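Petrobactin biosynthesis protein AsbB (Bacillus anthracis, PDB 3TO3) catalyses the ATP-dependent condensation of spermidine with citryl-spermidine intermediates, a ligase step in the biosynthesis of the siderophore petrobactin. Local coordinates at residues R24-V27 with L28-L31; L125-T128 with I129-D132; K228-I231 with H232-C236; I426-V429 with V430-I434; F466-P469 with F470-E473. All coordinates share one frame; numbering follows the deposited sequence.

Contact 1: residues R24-V27 with L28-L31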
loop_
_atom_site.group_PDB
_atom_site.type_symbol
_atom_site.label_atom_id
_atom_site.label_comp_id
_atom_site.label_asym_id
_atom_site.label_seq_id
_atom_site.Cartn_x
_atom_site.Cartn_y
_atom_site.Cartn_z
ATOM N N ARG B 24 7.595 1.766 22.459
ATOM C CA ARG B 24 6.216 2.232 22.568
ATOM C C ARG B 24 6.183 3.488 23.436
ATOM O O ARG B 24 5.543 4.493 23.099
ATOM C CB ARG B 24 5.324 1.162 23.188
ATOM C CG ARG B 24 3.854 1.501 23.156
ATOM C CD ARG B 24 3.113 0.567 24.063
ATOM N NE ARG B 24 3.484 0.784 25.458
ATOM C CZ ARG B 24 3.304 -0.124 26.408
ATOM N NH1 ARG B 24 2.774 -1.313 26.109
ATOM N NH2 ARG B 24 3.666 0.148 27.648
ATOM N N ARG B 25 6.894 3.422 24.553
ATOM C CA ARG B 25 6.904 4.522 25.479
ATOM C C ARG B 25 7.517 5.758 24.821
ATOM O O ARG B 25 7.002 6.865 24.975
ATOM C CB ARG B 25 7.662 4.142 26.758
ATOM C CG ARG B 25 6.792 3.351 27.701
ATOM C CD ARG B 25 7.622 2.651 28.720
ATOM N NE ARG B 25 6.790 1.989 29.714
ATOM C CZ ARG B 25 7.273 1.358 30.774
ATOM N NH1 ARG B 25 8.584 1.353 30.977
ATOM N NH2 ARG B 25 6.452 0.750 31.637
ATOM N N ARG B 26 8.612 5.560 24.092
ATOM C CA ARG B 26 9.279 6.666 23.433
ATOM C C ARG B 26 8.355 7.318 22.388
ATOM O O ARG B 26 8.242 8.551 22.323
ATOM C CB ARG B 26 10.587 6.219 22.790
ATOM C CG ARG B 26 11.236 7.303 21.936
ATOM C CD ARG B 26 12.373 6.789 21.065
ATOM N NE ARG B 26 12.693 7.813 20.082
ATOM C CZ ARG B 26 13.583 7.700 19.100
ATOM N NH1 ARG B 26 14.309 6.583 18.954
ATOM N NH2 ARG B 26 13.766 8.729 18.264
ATOM N N VAL B 27 7.679 6.492 21.594
ATOM C CA VAL B 27 6.847 7.004 20.525
ATOM C C VAL B 27 5.652 7.754 21.085
ATOM O O VAL B 27 5.268 8.786 20.560
ATOM C CB VAL B 27 6.403 5.887 19.550
ATOM C CG1 VAL B 27 5.281 6.373 18.655
ATOM C CG2 VAL B 27 7.597 5.408 18.695
ATOM N N LEU B 28 5.074 7.249 22.173
ATOM C CA LEU B 28 4.036 7.993 22.854
ATOM C C LEU B 28 4.563 9.330 23.394
ATOM O O LEU B 28 3.901 10.360 23.276
ATOM C CB LEU B 28 3.437 7.174 23.992
ATOM C CG LEU B 28 2.356 6.201 23.568
ATOM C CD1 LEU B 28 1.991 5.325 24.758
ATOM C CD2 LEU B 28 1.170 7.020 23.125
ATOM N N ARG B 29 5.754 9.309 23.978
ATOM C CA ARG B 29 6.327 10.520 24.548
ATOM C C ARG B 29 6.493 11.611 23.474
ATOM O O ARG B 29 6.070 12.762 23.671
ATOM C CB ARG B 29 7.649 10.206 25.269
ATOM C CG ARG B 29 8.389 11.429 25.762
ATOM C CD ARG B 29 9.677 11.056 26.529
ATOM N NE ARG B 29 10.681 10.417 25.662
ATOM C CZ ARG B 29 11.285 11.010 24.626
ATOM N NH1 ARG B 29 10.994 12.263 24.304
ATOM N NH2 ARG B 29 12.177 10.353 23.892
ATOM N N GLN B 30 7.085 11.250 22.333
ATOM C CA GLN B 30 7.354 12.243 21.300
ATOM C C GLN B 30 5.990 12.712 20.761
ATOM O O GLN B 30 5.788 13.907 20.558
ATOM C CB GLN B 30 8.303 11.718 20.198
ATOM C CG GLN B 30 9.723 11.350 20.745
ATOM C CD GLN B 30 10.760 10.975 19.669
ATOM O OE1 GLN B 30 11.878 10.530 19.992
ATOM N NE2 GLN B 30 10.412 11.188 18.395
ATOM N N LEU B 31 5.035 11.784 20.623
ATOM C CA LEU B 31 3.676 12.157 20.180
ATOM C C LEU B 31 3.033 13.217 21.089
ATOM O O LEU B 31 2.572 14.246 20.618
ATOM C CB LEU B 31 2.757 10.940 20.058
ATOM C CG LEU B 31 1.284 11.143 19.652
ATOM C CD1 LEU B 31 1.134 11.804 18.282
ATOM C CD2 LEU B 31 0.572 9.802 19.641
#

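Contact 2: residues L125-T128 with I129-D132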
loop_
_atom_site.group_PDB
_atom_site.type_symbol
_atom_site.label_atom_id
_atom_site.label_comp_id
_atom_site.label_asym_id
_atom_site.label_seq_id
_atom_site.Cartn_x
_atom_site.Cartn_y
_atom_site.Cartn_z
ATOM N N LEU B 125 2.530 5.525 13.062
ATOM C CA LEU B 125 3.007 5.430 14.435
ATOM C C LEU B 125 3.225 3.962 14.828
ATOM O O LEU B 125 4.218 3.640 15.471
ATOM C CB LEU B 125 2.047 6.124 15.422
ATOM C CG LEU B 125 2.125 7.649 15.272
ATOM C CD1 LEU B 125 1.091 8.347 16.123
ATOM C CD2 LEU B 125 3.492 8.142 15.661
ATOM N N GLU B 126 2.283 3.095 14.453
ATOM C CA GLU B 126 2.380 1.675 14.734
ATOM C C GLU B 126 3.527 1.043 13.954
ATOM O O GLU B 126 4.213 0.161 14.452
ATOM C CB GLU B 126 1.058 0.960 14.378
ATOM C CG GLU B 126 -0.038 1.263 15.366
ATOM C CD GLU B 126 -1.398 0.685 14.954
ATOM O OE1 GLU B 126 -1.575 0.298 13.773
ATOM O OE2 GLU B 126 -2.294 0.623 15.822
ATOM N N GLN B 127 3.726 1.475 12.720
ATOM C CA GLN B 127 4.812 0.923 11.934
ATOM C C GLN B 127 6.148 1.381 12.497
ATOM O O GLN B 127 7.115 0.642 12.440
ATOM C CB GLN B 127 4.675 1.284 10.458
ATOM C CG GLN B 127 3.597 0.480 9.774
ATOM C CD GLN B 127 3.728 -0.999 10.037
ATOM O OE1 GLN B 127 4.747 -1.625 9.722
ATOM N NE2 GLN B 127 2.704 -1.568 10.622
ATOM N N THR B 128 6.179 2.588 13.067
ATOM C CA THR B 128 7.395 3.125 13.670
ATOM C C THR B 128 7.776 2.277 14.869
ATOM O O THR B 128 8.892 1.771 14.958
ATOM C CB THR B 128 7.251 4.632 14.060
ATOM O OG1 THR B 128 7.287 5.405 12.862
ATOM C CG2 THR B 128 8.401 5.097 14.955
ATOM N N ILE B 129 6.828 2.107 15.776
ATOM C CA ILE B 129 6.998 1.224 16.911
ATOM C C ILE B 129 7.475 -0.149 16.455
ATOM O O ILE B 129 8.399 -0.729 17.030
ATOM C CB ILE B 129 5.665 1.103 17.686
ATOM C CG1 ILE B 129 5.364 2.424 18.384
ATOM C CG2 ILE B 129 5.704 0.000 18.721
ATOM C CD1 ILE B 129 4.085 2.419 19.032
ATOM N N PHE B 130 6.849 -0.674 15.413
ATOM C CA PHE B 130 7.219 -2.001 14.944
ATOM C C PHE B 130 8.652 -2.063 14.402
ATOM O O PHE B 130 9.437 -2.907 14.818
ATOM C CB PHE B 130 6.222 -2.469 13.887
ATOM C CG PHE B 130 6.591 -3.775 13.221
ATOM C CD1 PHE B 130 6.477 -4.988 13.899
ATOM C CD2 PHE B 130 6.993 -3.789 11.907
ATOM C CE1 PHE B 130 6.784 -6.200 13.277
ATOM C CE2 PHE B 130 7.299 -5.005 11.257
ATOM C CZ PHE B 130 7.205 -6.211 11.952
ATOM N N LYS B 131 8.989 -1.179 13.468
ATOM C CA LYS B 131 10.331 -1.171 12.935
ATOM C C LYS B 131 11.407 -0.795 13.960
ATOM O O LYS B 131 12.519 -1.322 13.880
ATOM C CB LYS B 131 10.452 -0.292 11.695
ATOM C CG LYS B 131 10.069 -1.048 10.425
ATOM C CD LYS B 131 8.615 -0.788 10.025
ATOM C CE LYS B 131 8.316 -1.368 8.636
ATOM N NZ LYS B 131 7.002 -0.955 8.079
ATOM N N ASP B 132 11.109 0.100 14.914
ATOM C CA ASP B 132 12.168 0.495 15.805
ATOM C C ASP B 132 12.422 -0.555 16.891
ATOM O O ASP B 132 13.565 -0.743 17.321
ATOM C CB ASP B 132 12.009 1.884 16.394
ATOM C CG ASP B 132 13.300 2.356 17.096
ATOM O OD1 ASP B 132 14.417 2.160 16.540
ATOM O OD2 ASP B 132 13.212 2.912 18.206
#

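Contact 3: residues K228-I231 with H232-C236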
loop_
_atom_site.group_PDB
_atom_site.type_symbol
_atom_site.label_atom_id
_atom_site.label_comp_id
_atom_site.label_asym_id
_atom_site.label_seq_id
_atom_site.Cartn_x
_atom_site.Cartn_y
_atom_site.Cartn_z
ATOM N N LYS B 228 26.365 -1.968 -23.940
ATOM C CA LYS B 228 25.981 -1.500 -25.265
ATOM C C LYS B 228 25.774 -2.644 -26.242
ATOM O O LYS B 228 24.940 -2.546 -27.133
ATOM C CB LYS B 228 26.956 -0.444 -25.799
ATOM C CG LYS B 228 26.824 0.862 -25.007
ATOM C CD LYS B 228 27.867 1.924 -25.341
ATOM C CE LYS B 228 27.667 3.151 -24.430
ATOM N NZ LYS B 228 28.795 4.119 -24.545
ATOM N N GLU B 229 26.505 -3.740 -26.070
ATOM C CA GLU B 229 26.401 -4.842 -27.022
ATOM C C GLU B 229 25.131 -5.618 -26.765
ATOM O O GLU B 229 24.584 -6.238 -27.669
ATOM C CB GLU B 229 27.617 -5.771 -26.954
ATOM C CG GLU B 229 28.432 -5.823 -28.251
ATOM C CD GLU B 229 27.681 -6.494 -29.409
ATOM O OE1 GLU B 229 26.623 -7.128 -29.169
ATOM O OE2 GLU B 229 28.153 -6.387 -30.563
ATOM N N ARG B 230 24.662 -5.592 -25.523
ATOM C CA ARG B 230 23.424 -6.276 -25.186
ATOM C C ARG B 230 22.212 -5.550 -25.793
ATOM O O ARG B 230 21.377 -6.168 -26.437
ATOM C CB ARG B 230 23.290 -6.447 -23.666
ATOM C CG ARG B 230 21.922 -6.916 -23.232
ATOM C CD ARG B 230 21.932 -7.496 -21.829
ATOM N NE ARG B 230 20.667 -7.264 -21.124
ATOM C CZ ARG B 230 19.490 -7.765 -21.504
ATOM N NH1 ARG B 230 19.411 -8.532 -22.591
ATOM N NH2 ARG B 230 18.386 -7.492 -20.800
ATOM N N ILE B 231 22.140 -4.238 -25.597
ATOM C CA ILE B 231 21.109 -3.398 -26.192
ATOM C C ILE B 231 21.076 -3.569 -27.706
ATOM O O ILE B 231 20.016 -3.708 -28.297
ATOM C CB ILE B 231 21.366 -1.909 -25.851
ATOM C CG1 ILE B 231 21.386 -1.696 -24.340
ATOM C CG2 ILE B 231 20.331 -0.997 -26.495
ATOM C CD1 ILE B 231 21.818 -0.298 -23.910
ATOM N N HIS B 232 22.245 -3.572 -28.333
ATOM C CA HIS B 232 22.326 -3.677 -29.791
ATOM C C HIS B 232 21.768 -4.981 -30.338
ATOM O O HIS B 232 21.231 -5.011 -31.434
ATOM C CB HIS B 232 23.756 -3.492 -30.294
ATOM C CG HIS B 232 23.868 -3.534 -31.784
ATOM N ND1 HIS B 232 23.449 -2.497 -32.590
ATOM C CD2 HIS B 232 24.324 -4.498 -32.618
ATOM C CE1 HIS B 232 23.660 -2.812 -33.855
ATOM N NE2 HIS B 232 24.186 -4.023 -33.900
ATOM N N SER B 233 21.895 -6.053 -29.566
ATOM C CA SER B 233 21.445 -7.371 -29.994
ATOM C C SER B 233 19.953 -7.564 -29.712
ATOM O O SER B 233 19.387 -8.617 -29.998
ATOM C CB SER B 233 22.248 -8.450 -29.280
ATOM O OG SER B 233 21.952 -8.428 -27.891
HETATM N N MSE B 234 19.332 -6.562 -29.106
HETATM C CA MSE B 234 17.875 -6.504 -29.003
HETATM C C MSE B 234 17.288 -5.658 -30.116
HETATM O O MSE B 234 16.114 -5.301 -30.072
HETATM C CB MSE B 234 17.430 -5.959 -27.664
HETATM C CG MSE B 234 18.139 -6.608 -26.533
HETATM SE SE MSE B 234 17.639 -5.749 -24.894
HETATM C CE MSE B 234 16.043 -6.896 -24.566
ATOM N N GLY B 235 18.138 -5.243 -31.049
ATOM C CA GLY B 235 17.700 -4.415 -32.151
ATOM C C GLY B 235 17.398 -2.990 -31.732
ATOM O O GLY B 235 16.561 -2.318 -32.335
ATOM N N CYS B 236 18.099 -2.515 -30.712
ATOM C CA CYS B 236 17.926 -1.152 -30.272
ATOM C C CYS B 236 19.235 -0.426 -30.447
ATOM O O CYS B 236 20.286 -1.039 -30.547
ATOM C CB CYS B 236 17.470 -1.114 -28.811
ATOM S SG CYS B 236 15.872 -1.927 -28.560
#

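Contact 4: residues I426-V429 with V430-I434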
loop_
_atom_site.group_PDB
_atom_site.type_symbol
_atom_site.label_atom_id
_atom_site.label_comp_id
_atom_site.label_asym_id
_atom_site.label_seq_id
_atom_site.Cartn_x
_atom_site.Cartn_y
_atom_site.Cartn_z
ATOM N N ILE B 426 25.446 30.295 9.482
ATOM C CA ILE B 426 24.834 31.614 9.693
ATOM C C ILE B 426 25.542 32.653 8.823
ATOM O O ILE B 426 24.909 33.548 8.240
ATOM C CB ILE B 426 24.869 32.024 11.201
ATOM C CG1 ILE B 426 24.020 31.048 12.010
ATOM C CG2 ILE B 426 24.347 33.426 11.412
ATOM C CD1 ILE B 426 24.072 31.261 13.518
ATOM N N HIS B 427 26.867 32.516 8.728
ATOM C CA HIS B 427 27.631 33.358 7.830
ATOM C C HIS B 427 27.120 33.312 6.381
ATOM O O HIS B 427 26.985 34.350 5.746
ATOM C CB HIS B 427 29.103 32.993 7.871
ATOM C CG HIS B 427 29.962 33.930 7.096
ATOM N ND1 HIS B 427 30.476 35.088 7.641
ATOM C CD2 HIS B 427 30.393 33.890 5.812
ATOM C CE1 HIS B 427 31.191 35.725 6.722
ATOM N NE2 HIS B 427 31.163 35.015 5.609
ATOM N N LEU B 428 26.868 32.103 5.868
ATOM C CA LEU B 428 26.289 31.893 4.543
ATOM C C LEU B 428 24.982 32.661 4.387
ATOM O O LEU B 428 24.734 33.283 3.353
ATOM C CB LEU B 428 26.006 30.403 4.323
ATOM C CG LEU B 428 27.158 29.589 3.756
ATOM C CD1 LEU B 428 26.823 28.116 3.682
ATOM C CD2 LEU B 428 27.511 30.134 2.367
ATOM N N VAL B 429 24.132 32.600 5.408
ATOM C CA VAL B 429 22.864 33.310 5.376
ATOM C C VAL B 429 23.072 34.822 5.286
ATOM O O VAL B 429 22.501 35.487 4.419
ATOM C CB VAL B 429 21.998 32.987 6.616
ATOM C CG1 VAL B 429 20.922 34.056 6.821
ATOM C CG2 VAL B 429 21.390 31.596 6.479
ATOM N N VAL B 430 23.907 35.362 6.165
ATOM C CA VAL B 430 24.028 36.827 6.290
ATOM C C VAL B 430 24.892 37.483 5.209
ATOM O O VAL B 430 24.577 38.561 4.667
ATOM C CB VAL B 430 24.559 37.198 7.678
ATOM C CG1 VAL B 430 24.655 38.708 7.835
ATOM C CG2 VAL B 430 23.694 36.535 8.803
ATOM N N GLU B 431 26.011 36.854 4.899
ATOM C CA GLU B 431 26.897 37.438 3.901
ATOM C C GLU B 431 26.369 37.124 2.518
ATOM O O GLU B 431 26.498 37.932 1.626
ATOM C CB GLU B 431 28.336 36.924 4.055
ATOM C CG GLU B 431 29.244 37.227 2.863
ATOM C CD GLU B 431 30.246 38.351 3.137
ATOM O OE1 GLU B 431 31.329 38.063 3.714
ATOM O OE2 GLU B 431 29.953 39.512 2.775
ATOM N N HIS B 432 25.890 35.896 2.321
ATOM C CA HIS B 432 25.426 35.481 1.003
ATOM C C HIS B 432 23.926 35.428 0.682
ATOM O O HIS B 432 23.566 35.217 -0.475
ATOM C CB HIS B 432 26.109 34.163 0.646
ATOM C CG HIS B 432 27.596 34.270 0.662
ATOM N ND1 HIS B 432 28.295 34.918 -0.331
ATOM C CD2 HIS B 432 28.513 33.877 1.575
ATOM C CE1 HIS B 432 29.582 34.905 -0.041
ATOM N NE2 HIS B 432 29.742 34.278 1.109
ATOM N N GLY B 433 23.069 35.655 1.678
ATOM C CA GLY B 433 21.639 35.389 1.535
ATOM C C GLY B 433 21.230 33.973 1.115
ATOM O O GLY B 433 20.230 33.776 0.436
ATOM N N ILE B 434 21.978 32.972 1.542
ATOM C CA ILE B 434 21.689 31.614 1.139
ATOM C C ILE B 434 21.421 30.754 2.377
ATOM O O ILE B 434 22.287 30.615 3.232
ATOM C CB ILE B 434 22.886 31.026 0.407
ATOM C CG1 ILE B 434 23.108 31.755 -0.913
ATOM C CG2 ILE B 434 22.694 29.555 0.151
ATOM C CD1 ILE B 434 24.260 31.200 -1.693
#

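Contact 5: residues F466-P469 with F470-E473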
loop_
_atom_site.group_PDB
_atom_site.type_symbol
_atom_site.label_atom_id
_atom_site.label_comp_id
_atom_site.label_asym_id
_atom_site.label_seq_id
_atom_site.Cartn_x
_atom_site.Cartn_y
_atom_site.Cartn_z
ATOM N N PHE B 466 16.946 30.805 -0.847
ATOM C CA PHE B 466 17.770 32.002 -0.935
ATOM C C PHE B 466 16.936 33.270 -1.107
ATOM O O PHE B 466 15.798 33.221 -1.573
ATOM C CB PHE B 466 18.823 31.882 -2.047
ATOM C CG PHE B 466 18.265 31.942 -3.429
ATOM C CD1 PHE B 466 17.976 33.168 -4.022
ATOM C CD2 PHE B 466 18.053 30.778 -4.156
ATOM C CE1 PHE B 466 17.478 33.227 -5.310
ATOM C CE2 PHE B 466 17.541 30.825 -5.446
ATOM C CZ PHE B 466 17.258 32.054 -6.025
ATOM N N TYR B 467 17.505 34.394 -0.684
ATOM C CA TYR B 467 16.835 35.668 -0.770
ATOM C C TYR B 467 17.632 36.517 -1.747
ATOM O O TYR B 467 18.734 36.958 -1.441
ATOM C CB TYR B 467 16.746 36.335 0.610
ATOM C CG TYR B 467 15.962 37.637 0.586
ATOM C CD1 TYR B 467 14.660 37.676 0.101
ATOM C CD2 TYR B 467 16.533 38.837 1.027
ATOM C CE1 TYR B 467 13.953 38.860 0.056
ATOM C CE2 TYR B 467 15.821 40.040 0.990
ATOM C CZ TYR B 467 14.534 40.043 0.509
ATOM O OH TYR B 467 13.817 41.232 0.455
ATOM N N ARG B 468 17.051 36.751 -2.916
ATOM C CA ARG B 468 17.767 37.320 -4.057
ATOM C C ARG B 468 18.463 38.651 -3.758
ATOM O O ARG B 468 19.608 38.850 -4.144
ATOM C CB ARG B 468 16.812 37.460 -5.258
ATOM C CG ARG B 468 17.460 37.950 -6.543
ATOM C CD ARG B 468 16.480 37.879 -7.717
ATOM N NE ARG B 468 16.254 36.491 -8.114
ATOM C CZ ARG B 468 16.842 35.906 -9.152
ATOM N NH1 ARG B 468 17.678 36.601 -9.919
ATOM N NH2 ARG B 468 16.584 34.631 -9.427
ATOM N N PRO B 469 17.774 39.570 -3.071
ATOM C CA PRO B 469 18.439 40.838 -2.744
ATOM C C PRO B 469 19.715 40.681 -1.911
ATOM O O PRO B 469 20.515 41.608 -1.927
ATOM C CB PRO B 469 17.374 41.594 -1.946
ATOM C CG PRO B 469 16.078 41.065 -2.489
ATOM C CD PRO B 469 16.347 39.591 -2.708
ATOM N N PHE B 470 19.914 39.562 -1.211
ATOM C CA PHE B 470 21.141 39.396 -0.435
ATOM C C PHE B 470 22.344 38.802 -1.200
ATOM O O PHE B 470 23.458 38.763 -0.672
ATOM C CB PHE B 470 20.888 38.543 0.820
ATOM C CG PHE B 470 20.384 39.327 2.010
ATOM C CD1 PHE B 470 19.731 40.550 1.836
ATOM C CD2 PHE B 470 20.583 38.850 3.296
ATOM C CE1 PHE B 470 19.289 41.271 2.922
ATOM C CE2 PHE B 470 20.153 39.570 4.390
ATOM C CZ PHE B 470 19.505 40.782 4.209
ATOM N N LEU B 471 22.136 38.317 -2.415
ATOM C CA LEU B 471 23.220 37.632 -3.114
ATOM C C LEU B 471 24.400 38.571 -3.389
ATOM O O LEU B 471 24.208 39.731 -3.740
ATOM C CB LEU B 471 22.708 37.002 -4.408
ATOM C CG LEU B 471 21.477 36.104 -4.238
ATOM C CD1 LEU B 471 20.916 35.677 -5.581
ATOM C CD2 LEU B 471 21.798 34.881 -3.362
ATOM N N LYS B 472 25.619 38.074 -3.194
ATOM C CA LYS B 472 26.810 38.875 -3.450
ATOM C C LYS B 472 26.828 39.216 -4.932
ATOM O O LYS B 472 27.152 40.347 -5.308
ATOM C CB LYS B 472 28.096 38.146 -3.042
ATOM C CG LYS B 472 28.947 38.848 -1.963
ATOM C CD LYS B 472 30.437 38.539 -2.193
ATOM C CE LYS B 472 31.244 38.418 -0.895
ATOM N NZ LYS B 472 32.318 37.350 -0.990
ATOM N N GLU B 473 26.487 38.241 -5.773
ATOM C CA GLU B 473 26.213 38.544 -7.177
ATOM C C GLU B 473 24.862 37.970 -7.645
ATOM O O GLU B 473 24.713 36.766 -7.864
ATOM C CB GLU B 473 27.370 38.032 -8.037
ATOM C CG GLU B 473 28.300 37.085 -7.281
ATOM C CD GLU B 473 29.533 36.692 -8.076
ATOM O OE1 GLU B 473 30.023 35.552 -7.904
ATOM O OE2 GLU B 473 30.021 37.528 -8.867
#

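Contact 1: residues R24-V27 with L28-L31
R26 and Q30, one helical turn apart, meet through the edge of a guanidinium and a single amide oxygen. Both NE and NH2 of R26 donate to Q30 OE1, the first at 2.8 Å and the second, less straight, at 3.1 Å from that oxygen. OE1 lies close to the guanidinium plane, but the amide itself is turned 51° out of that plane, and both nitrogens come from the same face of the amide; NE stands above the carbonyl plane, whereas NH2 is only tilted from it. The side-on grip is possible because R26 leaves the helix with CG anti to the backbone N (chi1 173°) and stays extended as far as NE, while the extended Q30 chain crosses it at an angle. R29 completes the group: its chain bends at chi3, its guanidinium is almost parallel to that of R26, and NH2 of R29 approaches CG of R26 at 3.7 Å.

These are i to i+3 and i to i+4 neighbours on helix 18-37, whose backbone ladder runs underneath, from L28 N to R24 O at 2.9 Å through L31 N to V27 O at 3.0 Å. The remaining guanidinium nitrogen of R26, NH1, donates to the carbonyl of D159, and Y167 forms a cation-pi contact with the same group. Q30 NE2 donates to the carbonyl of H161, a residue of the ATP pocket, so this helix face is tied to a nucleotide-binding loop. Elsewhere on the helix, L28 folds CB and CG over the carbonyl oxygen of R24, and L31 faces helix 100-110.

Contact 2: residues L125-T128 with I129-D132
A lysine-glutamine pair one turn apart on a buried part of helix 115-138 forms this local contact, where the helix packs against helix 18-37 and, through E126, Q127 and F130, reaches the second subunit of the homodimer. It is an i to i+4 side-chain bridge laid over regular alpha-helical hydrogen bonding. K131 NZ donates to Q127 OE1 at 2.9 Å, lying in the carbonyl plane on a lone pair of the amide oxygen. Both chains curl to allow this: Q127 is bent at chi2 (-50°), and K131 turns at chi2 to an unusual 96°, which carries its CD across the backbone carbonyl of Q127, 3.2 Å from that oxygen. The ammonium group also donates to the carbonyl oxygens of A169, R170 and F173, so Q127 supplies one of several neutral oxygens around a buried charge, an environment that would probably stabilise the protonated amine.

Beneath the bridge, K131 N donates to Q127 O at 2.8 Å; the next step of the helix joins D132 N to T128 O. T128 OG1 turns back to the carbonyl of E124, whereas D132 is bound through OD1 to K168 and through OD2 to Y167. E126 extends outward to a salt bridge with K359 of the second subunit. CG1 of I129 rests 3.4 Å from the backbone oxygen of L125. F130 CD2 lies 3.8 Å from the same Q127 OE1 that K131 holds.

Contact 3: residues K228-I231 with H232-C236
A chi1 of 67° sets OG of S233 between its own backbone N and carbonyl carbon, turning the hydroxyl back to R230 O, to which it donates at 2.7 Å. At M234, a selenomethionine, CG lies anti to the carbonyl carbon (chi1 -48°) and chi2 is extended (175°), bringing SE over one face of the R230 guanidinium. SE is 4.0 Å from R230 NH1, and the two side chains cross at a slant.

The contact is a Schellman motif at the C-terminal end of helix 221-232, where the chain unwinds through a type I beta turn from H232 to G235 on its way to strand 241-246. H232 N still makes a helical bond to K228 O at 3.1 Å; S233 N follows to E229 O over a longer and more bent path. Beyond that the pattern shortens, since M234 N donates to I231 O at 3.0 Å from well above the carbonyl plane. C236 N adds the 6-to-1 bond of the motif, a weak one, to the same oxygen. G235, the residue closing the turn, has positive phi as the C' position, and its N makes the 5-to-2 bond to H232 O.

R230 is anchored elsewhere by NH2, which donates to the carbonyl of Y270 next to the I269 side chain that both R230 and M234 touch. I231 packs its side chain against Y241 and F243, and in the apolar contact of the motif its CG2 meets CB of C236 at 3.7 Å.

Contact 4: residues I426-V429 with V430-I434
V430 lies side by side with I426; the side chains point the same way, with their CG2 methyls 4.1 Å apart, while V430 N donates to I426 O at 2.9 Å. E431 comes next and lays its CB over one face of the H427 imidazole in a CH-pi contact, 4.1 Å from the ring centroid and 24° off the normal. H427 has CG anti to the backbone N (chi1 -173°), which swings the ring along the helix under that methylene; the carboxylate plane then stands 80° to the ring. The H427 imidazole is held from outside, ND1 bonding to H546 and NE2 to D335. H432 shares D335 through its own NE2. Here helix 410-432 ends: H432 N makes only a weak bond to L428 O, and G433, with positive phi, leaves the helix. A weak G433 N to V429 O bond and a weak I434 N to L428 O bond, the latter 3.3 Å long, draw the chain back over the final turn. I434 enters strand 434-435, and its carbonyl oxygen rests 3.5 Å from CG2 of V429.

Contact 5: residues F466-P469 with F470-E473
Two backbone carbonyls, of Y467 and R468, receive the amides three residues on: F470 N donates to Y467 O at 2.9 Å and L471 N to R468 O at 3.1 Å. The donors stand above the carbonyl planes, the second by 56°. P469, just before them, has no amide hydrogen. F470 O accepts from R556 NH2, and the R556 guanidinium also makes a cation-pi contact with the F470 ring. R468 NE forms a salt bridge with E497.

The aromatic contact follows the same step. Y467, its CG anti to the backbone N (chi1 -176°), directs its ring edge at the face of F470 in an offset edge-to-face pair, with planes at 69° and CD2 of Y467 3.7 Å from F470 CD1. CD of P469 covers one face of the tyrosine, 3.5 Å above its plane and over its centre. L471 folds back so that its CG sits 3.3 Å from R468 O and CD1 meets F466 CD1 at 4.2 Å. Such paired i to i+3 bonds are characteristic of a short 3-10 turn, which here takes the chain out of strand 465-467, the central strand of a three-stranded mixed sheet.

Overall arrangement
Contacts 1 and 2 are buried and lie on adjacent helices, 18-37 and 115-138, packed through V27 against T128 and I129 and through L31 against L125; each carries an i to i+4 polar bridge involving a glutamine amide oxygen, near the ATP site. Contacts 4 and 5 also touch, their centres 9 Å apart: the helix end of 430-434 runs beside strand 465-467, where G433 O probably accepts from Y467 N. Contact 4 is buried and contact 5 partly so, and both combine aromatic contacts with backbone bonds at the end of an element. Contact 3 stands apart on the surface, its nearest atoms about 32 Å or more from those of the others, and its polar bonds mostly close a helix end.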